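Local coordinates for protein geobacter metallireducens SMUG1 (Geobacter metallireducens, PDB 5H9I) that belongs to the uracil DNA glycosylase superfamily, a group of single-domain alpha/beta proteins, and holds xanthine in a pocket at the ends of its parallel strands, at residues V30-L35 with C141-L146; V42-R47 with E82-N87; V55-M60 with A133-A138. One frame throughout, in Å; residues are numbered along the deposited sequence.

Contact 1 of 3, residues V30-L35 with C141-L146; sequences VYNPLL and CPLLFL
Tyr31 and Leu144 form an antiparallel hydrogen-bonded pair, and two backbone bonds join the two strands: Tyr31 N gives to Leu144 O at 2.9 Å, and Leu144 N returns to Tyr31 O at 3.0 Å. The Tyr31 side chain leaves on the same face as Leu144. Its chi1 of -67° puts CG anti to the carbonyl carbon, beside the backbone N; the side chain then lies next to that of Leu144, pointing the same way. Tyr31 CB lies against Leu144 CB, Tyr31 CD2 meets Leu144 CD2 at 3.7 Å, and Tyr31 CE2 touches the same methyl. Farther out, Tyr31 CE1 and CZ pass to Leu146 CD1, which also sits 3.6 Å from Tyr31 OH. The hydroxyl itself is hydrogen-bonded to the backbone at His97 N and Lys100 O. On the other face Val30 CG2 packs on Phe145 CD1 at 3.9 Å, and Val30 CG1 reaches toward Leu143 CD1. Leu143 CD2 closes in on both CB and CG of Asn32. Asn32 is the N-cap of the short helix that follows: its OD1 accepts from Leu34 N at 3.0 Å, with the donor above the carboxamide plane. That turn brings Leu34 CD1 onto Pro142 CG at 3.7 Å. Pro142 O, buried beneath Pro33, has no hydrogen-bonding partner in the model. Strand 144-146 is the middle of three antiparallel strands, between 29-31 and 152-153; Leu14 and Leu18 of helix 7-19 cover Pro142, while Leu166 of helix 160-181 packs on Leu143 and Phe145.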
loop_
_atom_site.group_PDB
_atom_site.type_symbol
_atom_site.label_atom_id
_atom_site.label_comp_id
_atom_site.label_asym_id
_atom_site.label_seq_id
_atom_site.Cartn_x
_atom_site.Cartn_y
_atom_site.Cartn_z
ATOM N N VAL A 30 12.641 2.698 -11.383
ATOM C CA VAL A 30 11.473 3.095 -10.583
ATOM C C VAL A 30 10.252 2.527 -11.265
ATOM O O VAL A 30 9.988 2.842 -12.417
ATOM C CB VAL A 30 11.373 4.620 -10.455
ATOM C CG1 VAL A 30 10.133 5.045 -9.669
ATOM C CG2 VAL A 30 12.598 5.202 -9.780
ATOM N N TYR A 31 9.475 1.702 -10.551
ATOM C CA TYR A 31 8.233 1.159 -11.054
ATOM C C TYR A 31 7.025 1.897 -10.444
ATOM O O TYR A 31 6.977 2.055 -9.298
ATOM C CB TYR A 31 8.067 -0.309 -10.656
ATOM C CG TYR A 31 8.993 -1.383 -11.228
ATOM C CD1 TYR A 31 10.103 -1.078 -11.969
ATOM C CD2 TYR A 31 8.726 -2.684 -10.997
ATOM C CE1 TYR A 31 10.913 -2.077 -12.459
ATOM C CE2 TYR A 31 9.524 -3.693 -11.476
ATOM C CZ TYR A 31 10.609 -3.375 -12.218
ATOM O OH TYR A 31 11.396 -4.371 -12.690
ATOM N N ASN A 32 6.065 2.265 -11.260
ATOM C CA ASN A 32 4.828 2.936 -10.796
ATOM C C ASN A 32 3.565 2.177 -11.255
ATOM O O ASN A 32 3.013 2.376 -12.343
ATOM C CB ASN A 32 4.783 4.348 -11.269
ATOM C CG ASN A 32 3.658 5.109 -10.649
ATOM O OD1 ASN A 32 2.860 4.523 -9.896
ATOM N ND2 ASN A 32 3.708 6.432 -10.851
ATOM N N PRO A 33 3.091 1.230 -10.410
ATOM C CA PRO A 33 1.944 0.392 -10.714
ATOM C C PRO A 33 0.664 1.262 -10.911
ATOM O O PRO A 33 -0.309 0.748 -11.472
ATOM C CB PRO A 33 1.847 -0.620 -9.574
ATOM C CG PRO A 33 2.840 -0.154 -8.656
ATOM C CD PRO A 33 3.785 0.808 -9.173
ATOM N N LEU A 34 0.675 2.507 -10.428
ATOM C CA LEU A 34 -0.479 3.371 -10.676
ATOM C C LEU A 34 -0.627 3.613 -12.115
ATOM O O LEU A 34 -1.749 3.922 -12.586
ATOM C CB LEU A 34 -0.361 4.719 -9.940
ATOM C CG LEU A 34 -0.166 4.691 -8.476
ATOM C CD1 LEU A 34 -0.201 6.059 -7.809
ATOM C CD2 LEU A 34 -1.179 3.763 -7.770
ATOM N N LEU A 35 0.451 3.474 -12.882
ATOM C CA LEU A 35 0.418 3.666 -14.327
ATOM C C LEU A 35 0.289 2.376 -15.095
ATOM O O LEU A 35 -0.514 2.281 -16.021
ATOM C CB LEU A 35 1.660 4.435 -14.747
ATOM C CG LEU A 35 1.950 5.747 -14.087
ATOM C CD1 LEU A 35 3.249 6.416 -14.583
ATOM C CD2 LEU A 35 0.825 6.688 -14.340
ATOM N N CYS A 141 3.511 4.970 -0.257
ATOM C CA CYS A 141 4.295 5.227 -1.485
ATOM C C CYS A 141 3.974 4.151 -2.470
ATOM O O CYS A 141 4.077 3.009 -2.165
ATOM C CB CYS A 141 5.771 5.266 -1.088
ATOM S SG CYS A 141 6.877 5.414 -2.527
ATOM N N PRO A 142 3.511 4.532 -3.645
ATOM C CA PRO A 142 3.163 3.505 -4.632
ATOM C C PRO A 142 4.317 3.022 -5.504
ATOM O O PRO A 142 4.105 2.089 -6.285
ATOM C CB PRO A 142 2.164 4.217 -5.483
ATOM C CG PRO A 142 2.652 5.606 -5.520
ATOM C CD PRO A 142 3.077 5.888 -4.086
ATOM N N LEU A 143 5.481 3.615 -5.367
ATOM C CA LEU A 143 6.626 3.286 -6.247
ATOM C C LEU A 143 7.454 2.198 -5.672
ATOM O O LEU A 143 7.640 2.148 -4.427
ATOM C CB LEU A 143 7.440 4.539 -6.327
ATOM C CG LEU A 143 6.827 5.753 -6.951
ATOM C CD1 LEU A 143 7.820 6.921 -6.907
ATOM C CD2 LEU A 143 6.238 5.530 -8.316
ATOM N N LEU A 144 8.054 1.367 -6.540
ATOM C CA LEU A 144 9.080 0.386 -6.171
ATOM C C LEU A 144 10.451 0.891 -6.752
ATOM O O LEU A 144 10.440 1.359 -7.857
ATOM C CB LEU A 144 8.738 -0.942 -6.778
ATOM C CG LEU A 144 9.599 -2.105 -6.401
ATOM C CD1 LEU A 144 9.093 -2.769 -5.143
ATOM C CD2 LEU A 144 9.729 -3.159 -7.467
ATOM N N PHE A 145 11.489 0.922 -5.920
ATOM C CA PHE A 145 12.795 1.421 -6.269
ATOM C C PHE A 145 13.766 0.238 -6.324
ATOM O O PHE A 145 13.857 -0.564 -5.371
ATOM C CB PHE A 145 13.228 2.455 -5.212
ATOM C CG PHE A 145 12.312 3.595 -5.071
ATOM C CD1 PHE A 145 12.397 4.696 -5.895
ATOM C CD2 PHE A 145 11.429 3.601 -4.018
ATOM C CE1 PHE A 145 11.555 5.781 -5.733
ATOM C CE2 PHE A 145 10.550 4.681 -3.863
ATOM C CZ PHE A 145 10.648 5.750 -4.683
ATOM N N LEU A 146 14.550 0.164 -7.404
ATOM C CA LEU A 146 15.574 -0.886 -7.522
ATOM C C LEU A 146 16.953 -0.312 -7.877
ATOM O O LEU A 146 17.024 0.673 -8.569
ATOM C CB LEU A 146 15.172 -1.869 -8.630
ATOM C CG LEU A 146 13.780 -2.494 -8.626
ATOM C CD1 LEU A 146 13.493 -3.254 -9.932
ATOM C CD2 LEU A 146 13.553 -3.380 -7.427
#

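Contact 2 of 3, residues V42-R47 with E82-N87; sequences VAYLSR and EWLGIN. With GOL (glycerol), chain D; IPA (isopropyl alcohol), chain G.
Ile86 pushes its CD1 methyl against the flank of helix 38-48 at Ala43 and Tyr44, beyond the wider pi-type turn at 82-84; Gly85, with positive phi, is the first residue to leave helical geometry. This is a helix-to-loop contact of the alpha/beta fold. Ile86 CG1 stands anti to the carbonyl carbon (chi1 -70°) and CD1 continues the extended chain, with Ile86 CD1 ending 3.6 Å from Tyr44 N and 3.9 Å from Tyr44 CB; Ala43 CB touches the same methyl. In Tyr44, CG is anti to the backbone N (chi1 169°), and the ring meets Leu84 only loosely, Tyr44 CD1 to Leu84 CD1 at 4.2 Å.

At the solvent side Arg47 stretches from CG to NE. Arg47 and Ile86 run antiparallel alongside each other, NH1 nearing Ile86 CG1. Ala43 CB, one turn earlier than Arg47, lies over one face of the guanidinium, toward the rim. NH1 then works through water: one molecule accepts from Arg47 NH1 and donates to Leu84 O, and a second accepts from NH1 and donates to Gly85 O. Two water bridges thus link Arg47 to the Leu84 and Gly85 carbonyls. Gly85 O itself lies near the guanidinium plane. Glycerol, probably from the crystallisation liquor, fills the edge of the contact. Its O1 accepts from Asn87 N at 2.8 Å in a nearly straight bond (171°), while Arg47 NH2 donates to glycerol O2 at 2.9 Å, in the guanidinium plane.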
loop_
_atom_site.group_PDB
_atom_site.type_symbol
_atom_site.label_atom_id
_atom_site.label_comp_id
_atom_site.label_asym_id
_atom_site.label_seq_id
_atom_site.Cartn_x
_atom_site.Cartn_y
_atom_site.Cartn_z
ATOM N N VAL A 42 -7.603 0.804 -10.041
ATOM C CA VAL A 42 -8.861 1.527 -9.958
ATOM C C VAL A 42 -10.035 0.621 -9.628
ATOM O O VAL A 42 -10.979 1.063 -8.975
ATOM C CB VAL A 42 -9.034 2.361 -11.269
ATOM C CG1 VAL A 42 -10.413 2.986 -11.306
ATOM C CG2 VAL A 42 -7.954 3.444 -11.351
ATOM N N ALA A 43 -10.043 -0.631 -10.117
ATOM C CA ALA A 43 -11.005 -1.581 -9.657
ATOM C C ALA A 43 -11.048 -1.709 -8.118
ATOM O O ALA A 43 -12.091 -1.696 -7.508
ATOM C CB ALA A 43 -10.822 -2.961 -10.331
ATOM N N TYR A 44 -9.858 -1.836 -7.560
ATOM C CA TYR A 44 -9.788 -2.003 -6.099
ATOM C C TYR A 44 -10.270 -0.705 -5.426
ATOM O O TYR A 44 -11.102 -0.758 -4.506
ATOM C CB TYR A 44 -8.305 -2.251 -5.728
ATOM C CG TYR A 44 -7.992 -2.177 -4.245
ATOM C CD1 TYR A 44 -8.498 -3.133 -3.384
ATOM C CD2 TYR A 44 -7.219 -1.136 -3.751
ATOM C CE1 TYR A 44 -8.232 -3.104 -2.007
ATOM C CE2 TYR A 44 -6.972 -1.098 -2.353
ATOM C CZ TYR A 44 -7.501 -2.077 -1.530
ATOM O OH TYR A 44 -7.295 -1.978 -0.163
ATOM N N LEU A 45 -9.841 0.494 -5.892
ATOM C CA LEU A 45 -10.292 1.731 -5.312
ATOM C C LEU A 45 -11.801 1.893 -5.418
ATOM O O LEU A 45 -12.471 2.283 -4.461
ATOM C CB LEU A 45 -9.670 2.940 -5.948
ATOM C CG LEU A 45 -8.143 2.985 -5.917
ATOM C CD1 LEU A 45 -7.730 4.293 -6.697
ATOM C CD2 LEU A 45 -7.540 2.924 -4.563
ATOM N N SER A 46 -12.363 1.527 -6.564
ATOM C CA SER A 46 -13.756 1.836 -6.836
ATOM C C SER A 46 -14.672 0.820 -6.201
ATOM O O SER A 46 -15.748 1.187 -5.676
ATOM C CB SER A 46 -13.982 1.773 -8.311
ATOM O OG SER A 46 -13.151 2.713 -9.038
ATOM N N ARG A 47 -14.299 -0.429 -6.164
ATOM C CA ARG A 47 -15.133 -1.488 -5.612
ATOM C C ARG A 47 -15.122 -1.534 -4.099
ATOM O O ARG A 47 -16.110 -1.950 -3.473
ATOM C CB ARG A 47 -14.703 -2.859 -6.160
ATOM C CG ARG A 47 -14.923 -2.998 -7.646
ATOM C CD ARG A 47 -14.421 -4.309 -8.211
ATOM N NE ARG A 47 -14.285 -4.141 -9.658
ATOM C CZ ARG A 47 -13.943 -5.120 -10.489
ATOM N NH1 ARG A 47 -13.779 -6.340 -10.088
ATOM N NH2 ARG A 47 -13.734 -4.762 -11.751
ATOM N N GLU A 82 -8.914 -14.365 -6.218
ATOM C CA GLU A 82 -9.872 -15.326 -5.653
ATOM C C GLU A 82 -10.789 -14.609 -4.665
ATOM O O GLU A 82 -11.980 -14.940 -4.633
ATOM C CB GLU A 82 -9.150 -16.488 -4.934
ATOM C CG GLU A 82 -8.375 -17.350 -5.955
ATOM C CD GLU A 82 -7.416 -18.414 -5.325
ATOM O OE1 GLU A 82 -7.336 -18.544 -4.063
ATOM O OE2 GLU A 82 -6.693 -19.122 -6.124
ATOM N N TRP A 83 -10.274 -13.697 -3.852
ATOM C CA TRP A 83 -11.113 -13.131 -2.784
ATOM C C TRP A 83 -11.686 -11.814 -3.273
ATOM O O TRP A 83 -12.906 -11.606 -3.087
ATOM C CB TRP A 83 -10.298 -12.949 -1.513
ATOM C CG TRP A 83 -11.250 -12.698 -0.343
ATOM C CD1 TRP A 83 -12.281 -13.541 0.063
ATOM C CD2 TRP A 83 -11.206 -11.636 0.569
ATOM N NE1 TRP A 83 -12.894 -12.978 1.175
ATOM C CE2 TRP A 83 -12.288 -11.826 1.494
ATOM C CE3 TRP A 83 -10.452 -10.442 0.653
ATOM C CZ2 TRP A 83 -12.506 -10.937 2.530
ATOM C CZ3 TRP A 83 -10.725 -9.561 1.627
ATOM C CH2 TRP A 83 -11.770 -9.842 2.566
ATOM N N LEU A 84 -10.881 -10.947 -3.839
ATOM C CA LEU A 84 -11.348 -9.638 -4.232
ATOM C C LEU A 84 -12.049 -9.697 -5.582
ATOM O O LEU A 84 -12.786 -8.784 -5.962
ATOM C CB LEU A 84 -10.218 -8.597 -4.223
ATOM C CG LEU A 84 -9.557 -8.310 -2.907
ATOM C CD1 LEU A 84 -8.399 -7.327 -3.021
ATOM C CD2 LEU A 84 -10.619 -7.831 -1.870
ATOM N N GLY A 85 -11.756 -10.719 -6.365
ATOM C CA GLY A 85 -12.311 -10.784 -7.711
ATOM C C GLY A 85 -11.801 -9.854 -8.682
ATOM O O GLY A 85 -12.530 -9.460 -9.642
ATOM N N ILE A 86 -10.541 -9.494 -8.578
ATOM C CA ILE A 86 -9.890 -8.586 -9.488
ATOM C C ILE A 86 -8.814 -9.303 -10.288
ATOM O O ILE A 86 -8.007 -9.976 -9.723
ATOM C CB ILE A 86 -9.286 -7.410 -8.693
ATOM C CG1 ILE A 86 -10.416 -6.531 -8.147
ATOM C CG2 ILE A 86 -8.390 -6.540 -9.590
ATOM C CD1 ILE A 86 -9.895 -5.419 -7.248
ATOM N N ASN A 87 -8.848 -9.204 -11.604
ATOM C CA ASN A 87 -7.830 -9.781 -12.477
ATOM C C ASN A 87 -7.946 -9.061 -13.776
ATOM O O ASN A 87 -8.944 -9.202 -14.445
ATOM C CB ASN A 87 -8.172 -11.261 -12.738
ATOM C CG ASN A 87 -7.165 -11.953 -13.652
ATOM O OD1 ASN A 87 -6.482 -11.299 -14.383
ATOM N ND2 ASN A 87 -7.044 -13.235 -13.530
HETATM C C1 GOL D . -10.454 -6.322 -12.724
HETATM O O1 GOL D . -10.993 -7.626 -12.571
HETATM C C2 GOL D . -10.904 -5.773 -14.091
HETATM O O2 GOL D . -12.368 -5.758 -14.097
HETATM C C3 GOL D . -10.335 -4.357 -14.322
HETATM O O3 GOL D . -8.839 -4.419 -14.336
HETATM C C1 IPA G . -12.508 -14.988 -8.324
HETATM C C2 IPA G . -13.809 -14.279 -8.352
HETATM C C3 IPA G . -14.784 -15.081 -9.243
HETATM O O2 IPA G . -14.210 -13.946 -6.962
HETATM O O HOH W 1 -14.993 -7.879 -7.806
HETATM O O HOH W 2 -13.485 -8.227 -12.260
#

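Contact 3 of 3, residues V55-M60 with A133-A138; sequences VLFVGM and ARFFVA. With XAN (xanthine), chain B; LEA (pentanoic acid), chain H.
Strands 55-59 and 135-139 are parallel neighbours in the four-stranded sheet at the centre of this alpha/beta fold, and the first of them runs into the xanthine pocket. Val55 pairs with Phe135, Leu56 with Phe136, Phe57 with Val137 and Val58 with Ala138, the short axes 4.7 Å apart and turned by 17°. Five backbone bonds join them: Val55 N to Arg134 O, Phe136 N to Val55 O, Phe57 N to Phe136 O, Ala138 N to Phe57 O and Gly59 N to Ala138 O, the last at 2.8 Å. On one face Val55 lies alongside Phe135 and presses CB on the ring atoms CD2 and CE2, each at 3.5 Å. In Phe57, CG is anti to the carbonyl carbon (chi1 -74°). Phe57 CE2 lies 3.6 Å from Phe135 CD2; the two rings meet rim to rim with planes 17° apart, neither lying over the other, while Val137 CG2 touches Phe57 CB. On the opposite face Leu56 CD1 comes in at the edge of the Phe136 ring, 4.0 Å from Phe136 CD2, and also reaches Ala138 CB. Helix 160-181 covers this side through Leu174 on Leu56 and Val58. At the far end the Arg134 guanidinium has Phe135 CE1 over one face and pentanoic acid C3 at its edge. Gly59 CA lies close to xanthine O6, with no side chain between. Five bonds thus pair the strands between apolar faces, and Met60 N donates to xanthine O6 at 2.9 Å, consistent with the strand end placing this donor in the pocket, where Asn139, Phe74, Glu111 and His213 supply further hydrogen bonds to xanthine.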
loop_
_atom_site.group_PDB
_atom_site.type_symbol
_atom_site.label_atom_id
_atom_site.label_comp_id
_atom_site.label_asym_id
_atom_site.label_seq_id
_atom_site.Cartn_x
_atom_site.Cartn_y
_atom_site.Cartn_z
ATOM N N VAL A 55 -11.463 2.936 9.703
ATOM C CA VAL A 55 -10.070 2.630 9.913
ATOM C C VAL A 55 -9.374 2.507 8.599
ATOM O O VAL A 55 -9.855 1.778 7.723
ATOM C CB VAL A 55 -9.862 1.349 10.703
ATOM C CG1 VAL A 55 -8.432 0.945 10.900
ATOM C CG2 VAL A 55 -10.638 1.392 12.056
ATOM N N LEU A 56 -8.215 3.132 8.464
ATOM C CA LEU A 56 -7.315 3.040 7.295
ATOM C C LEU A 56 -6.014 2.383 7.633
ATOM O O LEU A 56 -5.326 2.927 8.513
ATOM C CB LEU A 56 -7.058 4.410 6.736
ATOM C CG LEU A 56 -6.122 4.489 5.562
ATOM C CD1 LEU A 56 -6.658 3.764 4.368
ATOM C CD2 LEU A 56 -5.837 5.926 5.177
ATOM N N PHE A 57 -5.658 1.269 7.045
ATOM C CA PHE A 57 -4.363 0.682 7.155
ATOM C C PHE A 57 -3.480 1.287 6.090
ATOM O O PHE A 57 -3.928 1.435 4.937
ATOM C CB PHE A 57 -4.453 -0.844 6.958
ATOM C CG PHE A 57 -5.032 -1.598 8.074
ATOM C CD1 PHE A 57 -4.364 -1.860 9.269
ATOM C CD2 PHE A 57 -6.355 -2.051 7.983
ATOM C CE1 PHE A 57 -4.959 -2.572 10.285
ATOM C CE2 PHE A 57 -6.932 -2.787 8.979
ATOM C CZ PHE A 57 -6.217 -3.025 10.151
ATOM N N VAL A 58 -2.229 1.611 6.410
ATOM C CA VAL A 58 -1.295 2.208 5.517
ATOM C C VAL A 58 0.009 1.428 5.524
ATOM O O VAL A 58 0.654 1.239 6.558
ATOM C CB VAL A 58 -0.969 3.667 5.888
ATOM C CG1 VAL A 58 -0.002 4.324 4.978
ATOM C CG2 VAL A 58 -2.274 4.395 5.989
ATOM N N GLY A 59 0.340 0.842 4.361
ATOM C CA GLY A 59 1.655 0.175 4.184
ATOM C C GLY A 59 2.684 1.171 3.723
ATOM O O GLY A 59 2.400 2.312 3.556
ATOM N N MET A 60 3.843 0.685 3.488
ATOM C CA MET A 60 4.954 1.521 3.077
ATOM C C MET A 60 5.032 1.643 1.577
ATOM O O MET A 60 4.848 2.681 1.050
ATOM C CB MET A 60 6.261 0.945 3.645
ATOM C CG MET A 60 7.542 1.678 3.208
ATOM S SD MET A 60 9.126 0.964 3.987
ATOM C CE MET A 60 9.163 -0.492 3.030
ATOM N N ALA A 133 -16.718 -2.459 4.577
ATOM C CA ALA A 133 -17.730 -1.606 5.203
ATOM C C ALA A 133 -17.071 -0.628 6.146
ATOM O O ALA A 133 -17.575 0.517 6.285
ATOM C CB ALA A 133 -18.685 -2.450 5.975
ATOM N N ARG A 134 -16.000 -1.011 6.830
ATOM C CA ARG A 134 -15.384 -0.161 7.840
ATOM C C ARG A 134 -13.908 0.113 7.633
ATOM O O ARG A 134 -13.391 0.983 8.245
ATOM C CB ARG A 134 -15.544 -0.763 9.239
ATOM C CG ARG A 134 -16.945 -0.854 9.825
ATOM C CD ARG A 134 -16.816 -1.473 11.243
ATOM N NE ARG A 134 -16.940 -2.908 11.226
ATOM C CZ ARG A 134 -16.279 -3.771 11.982
ATOM N NH1 ARG A 134 -15.370 -3.377 12.819
ATOM N NH2 ARG A 134 -16.570 -5.064 11.863
ATOM N N PHE A 135 -13.245 -0.680 6.791
ATOM C CA PHE A 135 -11.807 -0.626 6.670
ATOM C C PHE A 135 -11.369 -0.305 5.224
ATOM O O PHE A 135 -12.108 -0.539 4.256
ATOM C CB PHE A 135 -11.206 -1.977 7.080
ATOM C CG PHE A 135 -11.357 -2.296 8.542
ATOM C CD1 PHE A 135 -12.457 -2.901 8.966
ATOM C CD2 PHE A 135 -10.385 -1.867 9.457
ATOM C CE1 PHE A 135 -12.620 -3.222 10.289
ATOM C CE2 PHE A 135 -10.523 -2.133 10.770
ATOM C CZ PHE A 135 -11.618 -2.773 11.183
ATOM N N PHE A 136 -10.120 0.130 5.090
ATOM C CA PHE A 136 -9.474 0.200 3.800
ATOM C C PHE A 136 -7.997 -0.057 3.977
ATOM O O PHE A 136 -7.462 0.163 5.086
ATOM C CB PHE A 136 -9.765 1.501 3.077
ATOM C CG PHE A 136 -9.380 1.500 1.610
ATOM C CD1 PHE A 136 -10.033 0.638 0.738
ATOM C CD2 PHE A 136 -8.447 2.378 1.124
ATOM C CE1 PHE A 136 -9.692 0.635 -0.641
ATOM C CE2 PHE A 136 -8.129 2.386 -0.218
ATOM C CZ PHE A 136 -8.709 1.477 -1.098
ATOM N N VAL A 137 -7.292 -0.404 2.906
ATOM C CA VAL A 137 -5.834 -0.589 2.913
ATOM C C VAL A 137 -5.202 0.172 1.773
ATOM O O VAL A 137 -5.623 0.030 0.632
ATOM C CB VAL A 137 -5.438 -2.137 2.806
ATOM C CG1 VAL A 137 -3.960 -2.331 2.880
ATOM C CG2 VAL A 137 -6.148 -2.932 3.904
ATOM N N ALA A 138 -4.218 0.977 2.061
ATOM C CA ALA A 138 -3.501 1.759 1.081
ATOM C C ALA A 138 -2.029 1.769 1.344
ATOM O O ALA A 138 -1.619 1.415 2.429
ATOM C CB ALA A 138 -4.005 3.197 1.123
HETATM N N9 XAN B . 4.290 -6.206 0.970
HETATM C C4 XAN B . 3.707 -5.047 0.832
HETATM N N3 XAN B . 2.769 -4.559 0.025
HETATM C C2 XAN B . 2.407 -3.361 0.138
HETATM O O2 XAN B . 1.595 -2.930 -0.640
HETATM N N1 XAN B . 2.869 -2.542 1.094
HETATM C C6 XAN B . 3.765 -2.898 1.963
HETATM O O6 XAN B . 4.243 -2.137 2.811
HETATM C C5 XAN B . 4.268 -4.195 1.844
HETATM N N7 XAN B . 5.169 -4.888 2.525
HETATM C C8 XAN B . 5.177 -6.103 2.001
HETATM C C2 LEA H . -15.158 -9.296 11.955
HETATM O O2 LEA H . -13.967 -9.480 11.989
HETATM C C3 LEA H . -15.672 -8.043 12.511
HETATM C C4 LEA H . -16.550 -8.454 13.621
HETATM C C5 LEA H . -18.005 -8.369 13.299
HETATM C C6 LEA H . -18.931 -8.527 14.536
HETATM O O1 LEA H . -15.922 -10.127 11.513
#

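Contact 3 is the nearest of the three to the centre of the chain, about 9 Å from it, and contacts 1 and 2 each touch it. Cys141 N of contact 1 sits 3.0 Å from Met60 O of contact 3, a probable hydrogen bond to the same Met60 whose N donates to xanthine. Tyr44 OH of contact 2 reaches Val137 O at 2.7 Å, also a probable hydrogen bond, and the Tyr44 ring packs on Phe136. Contacts 1 and 2 do not touch, their nearest atoms being about 6 Å apart, although helices 33-36 and 38-48 follow each other in the chain. The side chains of Leu144 and Tyr44 lie about 8 Å and 9 Å from xanthine, placing both contacts near the pocket.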